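Possible substrate binding protein of ABC transporter system (Rhodopseudomonas palustris, PDB 3N0X) probably binds branched-chain amino acids or related small solutes and delivers them to an ABC transporter for uptake into the cell. Local coordinates at residues E67-Q70 / I76-G79; W268-H273 / A279-F284. One frame throughout, in Å; residues are numbered along the deposited sequence.

Both interactions lie in the same lobe, and their nearest atoms are about 9 Å apart. Interaction 1 is a buried contact between helix 58-70 and strand 76-79 of the mixed sheet. Interaction 2 is larger but only partly buried. It joins helix 264-277 to the turn that leads into helix 283-302. That last helix ties the two together, because its Ala291 and Val295 pack on strand 76-79 from the face turned away from Tyr69. The chemistry follows the place in the fold. In 67-70/76-79 one aromatic ring meets a small alanine on the sheet face that helix 58-70 covers. In 268-273/279-284 a histidine-to-carbonyl hydrogen bond accompanies the packing of a proline.

Interaction 1 (E67-Q70 / I76-G79); sequences EAYQ and IAIG
Tyr69 meets Ala77 with the far end of its ring. Ala77 CB points at the helix and lies 3.6 Å from Tyr69 OH and 3.8 Å from Tyr69 CE1. It approaches the ring obliquely. The edge of the same ring passes the backbone of Ile76, with Tyr69 CE1 4.3 Å from Ile76 C. No hydrogen bond joins the two segments, so the contact is van der Waals packing. Tyr69 CB does not itself point at the strand. The ring gets there because CG is anti to the carbonyl carbon (chi1 -69°), which carries the hydroxyl end toward Ala77.

The two segments close a right-handed beta-alpha-beta crossover of the periplasmic binding protein fold. Helix 58-70 follows strand 45-53 and leads into strand 76-79, which is parallel to strand 45-53, with strand 5-11 between them. Ala77 is on the sheet face that this helix covers. Ile76 and Ile78 point the other way and pack on Val295 of helix 283-302.

The polar end of Tyr69 is satisfied beyond the contact. Its OH is hydrogen-bonded to the carbonyl oxygen of Ile99, just before strand 100-102, which helps hold the ring in place. Leu100 touches both Tyr69 and Ala77. The last turn of the helix is also held through Tyr69 O, which is hydrogen-bonded to Lys98 NZ.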
ATOM      1  N   GLU A  67       9.424 -13.519  20.391  1.00 19.68           N
ATOM      2  CA  GLU A  67       8.579 -14.399  21.185  1.00 21.65           C
ATOM      3  C   GLU A  67       7.717 -15.319  20.310  1.00 20.04           C
ATOM      4  O   GLU A  67       7.525 -16.505  20.611  1.00 21.53           O
ATOM      5  CB  GLU A  67       7.687 -13.575  22.118  1.00 22.61           C
ATOM      6  CG  GLU A  67       6.868 -14.435  23.064  1.00 30.75           C
ATOM      7  CD  GLU A  67       6.113 -13.613  24.098  1.00 38.56           C
ATOM      8  OE1 GLU A  67       5.025 -13.091  23.767  1.00 41.73           O
ATOM      9  OE2 GLU A  67       6.602 -13.526  25.248  1.00 44.50           O
ATOM     10  N   ALA A  68       7.212 -14.784  19.210  1.00 19.25           N
ATOM     11  CA  ALA A  68       6.410 -15.578  18.290  1.00 18.42           C
ATOM     12  C   ALA A  68       7.180 -16.738  17.714  1.00 18.99           C
ATOM     13  O   ALA A  68       6.672 -17.848  17.655  1.00 20.99           O
ATOM     14  CB  ALA A  68       5.844 -14.698  17.170  1.00 18.14           C
ATOM     15  N   TYR A  69       8.387 -16.472  17.244  1.00 18.50           N
ATOM     16  CA  TYR A  69       9.216 -17.502  16.669  1.00 18.79           C
ATOM     17  C   TYR A  69       9.756 -18.502  17.684  1.00 21.29           C
ATOM     18  O   TYR A  69       9.871 -19.692  17.391  1.00 25.11           O
ATOM     19  CB  TYR A  69      10.389 -16.862  15.953  1.00 19.82           C
ATOM     20  CG  TYR A  69      10.062 -16.090  14.679  1.00 16.37           C
ATOM     21  CD1 TYR A  69       9.109 -16.556  13.743  1.00 17.19           C
ATOM     22  CD2 TYR A  69      10.767 -14.929  14.364  1.00 17.52           C
ATOM     23  CE1 TYR A  69       8.876 -15.840  12.569  1.00 17.18           C
ATOM     24  CE2 TYR A  69      10.548 -14.230  13.223  1.00 17.09           C
ATOM     25  CZ  TYR A  69       9.607 -14.671  12.316  1.00 16.56           C
ATOM     26  OH  TYR A  69       9.405 -13.944  11.171  1.00 18.62           O
ATOM     27  N   GLN A  70      10.128 -18.004  18.852  1.00 21.29           N
ATOM     28  CA  GLN A  70      10.844 -18.824  19.838  1.00 23.94           C
ATOM     29  C   GLN A  70      10.030 -19.509  20.936  0.50 25.74           C
ATOM     30  O   GLN A  70      10.441 -20.558  21.427  0.50 27.81           O
ATOM     31  CB  GLN A  70      11.825 -17.953  20.613  1.00 24.06           C
ATOM     32  CG  GLN A  70      12.978 -17.469  19.724  1.00 27.10           C
ATOM     33  CD  GLN A  70      13.772 -16.332  20.324  1.00 32.27           C
ATOM     34  OE1 GLN A  70      13.637 -16.021  21.503  1.00 35.46           O
ATOM     35  NE2 GLN A  70      14.607 -15.699  19.507  1.00 33.00           N
ATOM     36  N   ILE A  76       5.854 -18.927  10.600  1.00 18.51           N
ATOM     37  CA  ILE A  76       5.962 -17.780   9.721  1.00 17.12           C
ATOM     38  C   ILE A  76       5.224 -16.646  10.417  1.00 16.17           C
ATOM     39  O   ILE A  76       4.364 -16.884  11.268  1.00 16.77           O
ATOM     40  CB  ILE A  76       5.369 -18.125   8.320  1.00 17.28           C
ATOM     41  CG1 ILE A  76       5.689 -17.030   7.294  1.00 17.81           C
ATOM     42  CG2 ILE A  76       3.884 -18.414   8.405  1.00 18.62           C
ATOM     43  CD1 ILE A  76       5.629 -17.524   5.839  1.00 21.20           C
ATOM     44  N   ALA A  77       5.637 -15.414  10.138  1.00 15.66           N
ATOM     45  CA  ALA A  77       4.978 -14.257  10.724  1.00 14.95           C
ATOM     46  C   ALA A  77       4.599 -13.274   9.645  1.00 14.45           C
ATOM     47  O   ALA A  77       5.204 -13.238   8.566  1.00 14.58           O
ATOM     48  CB  ALA A  77       5.911 -13.565  11.748  1.00 15.76           C
ATOM     49  N   ILE A  78       3.577 -12.485   9.968  1.00 13.44           N
ATOM     50  CA  ILE A  78       3.097 -11.373   9.145  1.00 13.35           C
ATOM     51  C   ILE A  78       3.072 -10.152  10.020  1.00 13.27           C
ATOM     52  O   ILE A  78       2.605 -10.232  11.144  1.00 14.92           O
ATOM     53  CB  ILE A  78       1.646 -11.653   8.646  1.00 13.99           C
ATOM     54  CG1 ILE A  78       1.572 -12.950   7.832  1.00 14.36           C
ATOM     55  CG2 ILE A  78       1.088 -10.465   7.826  1.00 12.94           C
ATOM     56  CD1 ILE A  78       0.109 -13.489   7.646  1.00 14.36           C
ATOM     57  N   GLY A  79       3.622  -9.023   9.556  1.00 13.45           N
ATOM     58  CA  GLY A  79       3.566  -7.787  10.328  1.00 14.84           C
ATOM     59  C   GLY A  79       4.266  -6.655   9.609  1.00 14.58           C
ATOM     60  O   GLY A  79       4.880  -6.880   8.545  1.00 14.82           O
TER

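Interaction 2 (W268-H273 / A279-F284); sequences WLVTEH and APPDFF
Ala279 takes a hydrogen bond from the side chain of His273, across the tight connection between two helices of a periplasmic binding protein lobe. Helix 264-277 ends, the chain turns back through 279-282, and helix 283-302 begins. His273 ND1 donates to Ala279 O at 2.7 Å, and the bond is nearly straight at the hydrogen (163°). The oxygen lies in the plane of the imidazole. At the acceptor, ND1 stands above the carbonyl plane of Ala279. His273 CG is anti to the backbone N (chi1 -163°), which brings the ND1 edge to Ala279 O.

Pro280 CB points away from 268-273, and its side chain touches Tyr258 and Trp352 as well as Gln274 of helix 264-277. Its backbone still takes part, with Pro280 O 3.5 Å from His273 CE1.

Pro281 is the main apolar piece. Its N sits over one face of the His273 ring, offset toward the rim, and Pro281 CD is 4.1 Å from His273 CB. Its CB, CG and CD meet Leu269 and Val270. Pro281 CG is 3.8 Å from Val270 CG2, and the two side chains lie roughly perpendicular. Leu269 and Pro281 run alongside with opposite headings, with Leu269 CG 4.1 Å from Pro281 CG. Tyr256 also touches this proline.

Asp282 CB points away from 268-273, and its OD2 is hydrogen-bonded to Leu238 N. At the start of the next helix, Phe283 N donates to Asp282 OD1 at 2.8 Å, on the anti side of the carboxylate and 29° out of its plane.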
ATOM      1  N   TRP A 268     -16.352 -12.039  -3.254  1.00 13.99           N
ATOM      2  CA  TRP A 268     -16.678 -12.710  -1.993  1.00 14.88           C
ATOM      3  C   TRP A 268     -16.346 -11.813  -0.791  1.00 14.26           C
ATOM      4  O   TRP A 268     -17.155 -11.625   0.127  1.00 14.35           O
ATOM      5  CB  TRP A 268     -15.949 -14.067  -1.906  1.00 14.36           C
ATOM      6  CG  TRP A 268     -16.295 -14.794  -0.649  1.00 12.87           C
ATOM      7  CD1 TRP A 268     -17.420 -15.546  -0.420  1.00 16.08           C
ATOM      8  CD2 TRP A 268     -15.537 -14.839   0.555  1.00 11.87           C
ATOM      9  NE1 TRP A 268     -17.412 -16.033   0.861  1.00 18.82           N
ATOM     10  CE2 TRP A 268     -16.261 -15.620   1.485  1.00 16.91           C
ATOM     11  CE3 TRP A 268     -14.333 -14.269   0.954  1.00 15.38           C
ATOM     12  CZ2 TRP A 268     -15.809 -15.849   2.781  1.00 18.80           C
ATOM     13  CZ3 TRP A 268     -13.879 -14.505   2.250  1.00 15.79           C
ATOM     14  CH2 TRP A 268     -14.607 -15.297   3.141  1.00 15.41           C
ATOM     15  N   LEU A 269     -15.162 -11.230  -0.819  1.00 13.14           N
ATOM     16  CA  LEU A 269     -14.705 -10.397   0.296  1.00 11.88           C
ATOM     17  C   LEU A 269     -15.658  -9.226   0.526  1.00 12.42           C
ATOM     18  O   LEU A 269     -16.075  -9.000   1.667  1.00 13.65           O
ATOM     19  CB  LEU A 269     -13.300  -9.905   0.028  1.00 11.68           C
ATOM     20  CG  LEU A 269     -12.809  -8.866   1.071  1.00 10.42           C
ATOM     21  CD1 LEU A 269     -12.748  -9.398   2.485  1.00 12.39           C
ATOM     22  CD2 LEU A 269     -11.423  -8.367   0.624  1.00 12.83           C
ATOM     23  N   VAL A 270     -16.003  -8.523  -0.539  1.00 12.25           N
ATOM     24  CA  VAL A 270     -16.883  -7.370  -0.433  1.00 12.60           C
ATOM     25  C   VAL A 270     -18.265  -7.792   0.083  1.00 14.01           C
ATOM     26  O   VAL A 270     -18.825  -7.199   1.023  1.00 15.39           O
ATOM     27  CB  VAL A 270     -16.956  -6.558  -1.737  1.00 12.62           C
ATOM     28  CG1 VAL A 270     -18.077  -5.486  -1.579  1.00 15.11           C
ATOM     29  CG2 VAL A 270     -15.609  -5.906  -2.033  1.00 13.13           C
ATOM     30  N   THR A 271     -18.836  -8.828  -0.506  1.00 13.99           N
ATOM     31  CA  THR A 271     -20.173  -9.252  -0.124  1.00 15.52           C
ATOM     32  C   THR A 271     -20.241  -9.738   1.314  1.00 15.40           C
ATOM     33  O   THR A 271     -21.127  -9.338   2.109  1.00 16.52           O
ATOM     34  CB  THR A 271     -20.650 -10.330  -1.072  1.00 17.74           C
ATOM     35  OG1 THR A 271     -20.735  -9.771  -2.389  1.00 21.53           O
ATOM     36  CG2 THR A 271     -22.030 -10.860  -0.659  1.00 20.50           C
ATOM     37  N   GLU A 272     -19.273 -10.559   1.699  1.00 14.65           N
ATOM     38  CA  GLU A 272     -19.289 -11.127   3.031  0.60 15.31           C
ATOM     39  C   GLU A 272     -18.920 -10.112   4.092  1.00 15.51           C
ATOM     40  O   GLU A 272     -19.436 -10.143   5.196  1.00 15.72           O
ATOM     41  CB  GLU A 272     -18.358 -12.337   3.071  0.60 17.22           C
ATOM     42  CG  GLU A 272     -18.604 -13.227   4.232  0.60 22.35           C
ATOM     43  CD  GLU A 272     -20.030 -13.809   4.309  0.60 13.42           C
ATOM     44  OE1 GLU A 272     -20.592 -14.230   3.276  0.60 29.80           O
ATOM     45  OE2 GLU A 272     -20.558 -13.851   5.426  0.60 24.78           O
ATOM     46  N   HIS A 273     -17.999  -9.210   3.761  1.00 14.73           N
ATOM     47  CA  HIS A 273     -17.605  -8.161   4.697  1.00 14.19           C
ATOM     48  C   HIS A 273     -18.800  -7.266   4.968  1.00 16.58           C
ATOM     49  O   HIS A 273     -19.062  -6.879   6.112  1.00 15.62           O
ATOM     50  CB  HIS A 273     -16.409  -7.370   4.155  1.00 13.62           C
ATOM     51  CG  HIS A 273     -15.685  -6.547   5.186  1.00 13.99           C
ATOM     52  ND1 HIS A 273     -16.157  -5.328   5.630  1.00 14.70           N
ATOM     53  CD2 HIS A 273     -14.523  -6.769   5.864  1.00 13.18           C
ATOM     54  CE1 HIS A 273     -15.310  -4.825   6.515  1.00 17.30           C
ATOM     55  NE2 HIS A 273     -14.308  -5.672   6.680  1.00 15.70           N
ATOM     56  N   ALA A 279     -20.205  -2.710   6.447  1.00 17.86           N
ATOM     57  CA  ALA A 279     -19.246  -1.766   5.937  1.00 17.64           C
ATOM     58  C   ALA A 279     -18.400  -2.500   4.910  1.00 18.07           C
ATOM     59  O   ALA A 279     -18.273  -3.715   4.992  1.00 16.89           O
ATOM     60  CB  ALA A 279     -18.348  -1.238   7.054  1.00 18.70           C
ATOM     61  N   PRO A 280     -17.826  -1.776   3.948  1.00 18.06           N
ATOM     62  CA  PRO A 280     -16.934  -2.397   2.979  1.00 16.96           C
ATOM     63  C   PRO A 280     -15.515  -2.625   3.510  1.00 14.29           C
ATOM     64  O   PRO A 280     -15.086  -1.984   4.525  1.00 17.06           O
ATOM     65  CB  PRO A 280     -16.914  -1.403   1.819  1.00 17.33           C
ATOM     66  CG  PRO A 280     -17.493  -0.146   2.336  1.00 19.35           C
ATOM     67  CD  PRO A 280     -17.983  -0.335   3.713  1.00 20.83           C
ATOM     68  N   PRO A 281     -14.783  -3.553   2.857  1.00 14.23           N
ATOM     69  CA  PRO A 281     -13.385  -3.733   3.168  1.00 13.05           C
ATOM     70  C   PRO A 281     -12.584  -2.509   2.755  1.00 13.92           C
ATOM     71  O   PRO A 281     -12.945  -1.827   1.793  1.00 14.50           O
ATOM     72  CB  PRO A 281     -12.984  -4.944   2.326  1.00 14.31           C
ATOM     73  CG  PRO A 281     -13.930  -4.969   1.190  1.00 14.58           C
ATOM     74  CD  PRO A 281     -15.217  -4.363   1.696  1.00 15.30           C
ATOM     75  N   ASP A 282     -11.486  -2.283   3.456  1.00 15.54           N
ATOM     76  CA  ASP A 282     -10.553  -1.160   3.178  1.00 15.08           C
ATOM     77  C   ASP A 282      -9.137  -1.709   2.871  1.00 13.80           C
ATOM     78  O   ASP A 282      -8.922  -2.938   2.757  1.00 13.53           O
ATOM     79  CB  ASP A 282     -10.596  -0.199   4.381  1.00 16.36           C
ATOM     80  CG  ASP A 282     -10.315   1.302   4.014  1.00 16.34           C
ATOM     81  OD1 ASP A 282      -9.685   1.584   2.965  1.00 17.70           O
ATOM     82  OD2 ASP A 282     -10.712   2.171   4.858  1.00 16.97           O
ATOM     83  N   PHE A 283      -8.165  -0.798   2.712  1.00 14.16           N
ATOM     84  CA  PHE A 283      -6.776  -1.171   2.391  1.00 13.19           C
ATOM     85  C   PHE A 283      -6.300  -2.350   3.229  1.00 12.46           C
ATOM     86  O   PHE A 283      -5.714  -3.311   2.723  1.00 12.83           O
ATOM     87  CB  PHE A 283      -5.784  -0.019   2.697  1.00 12.87           C
ATOM     88  CG  PHE A 283      -5.651   1.064   1.627  1.00 12.62           C
ATOM     89  CD1 PHE A 283      -6.645   1.372   0.707  1.00 13.35           C
ATOM     90  CD2 PHE A 283      -4.494   1.822   1.602  1.00 13.62           C
ATOM     91  CE1 PHE A 283      -6.456   2.428  -0.222  1.00 12.03           C
ATOM     92  CE2 PHE A 283      -4.291   2.801   0.645  1.00 14.37           C
ATOM     93  CZ  PHE A 283      -5.287   3.116  -0.244  1.00 14.44           C
ATOM     94  N   PHE A 284      -6.459  -2.203   4.531  1.00 13.21           N
ATOM     95  CA  PHE A 284      -5.827  -3.119   5.465  1.00 12.75           C
ATOM     96  C   PHE A 284      -6.459  -4.497   5.399  1.00 14.07           C
ATOM     97  O   PHE A 284      -5.783  -5.540   5.539  1.00 13.38           O
ATOM     98  CB  PHE A 284      -5.825  -2.499   6.869  1.00 14.30           C
ATOM     99  CG  PHE A 284      -5.063  -1.226   6.919  1.00 15.73           C
ATOM    100  CD1 PHE A 284      -3.693  -1.244   7.002  1.00 20.65           C
ATOM    101  CD2 PHE A 284      -5.714  -0.006   6.923  1.00 14.57           C
ATOM    102  CE1 PHE A 284      -2.958  -0.054   7.032  1.00 19.73           C
ATOM    103  CE2 PHE A 284      -4.990   1.170   6.890  1.00 15.74           C
ATOM    104  CZ  PHE A 284      -3.627   1.154   6.943  1.00 20.82           C
TER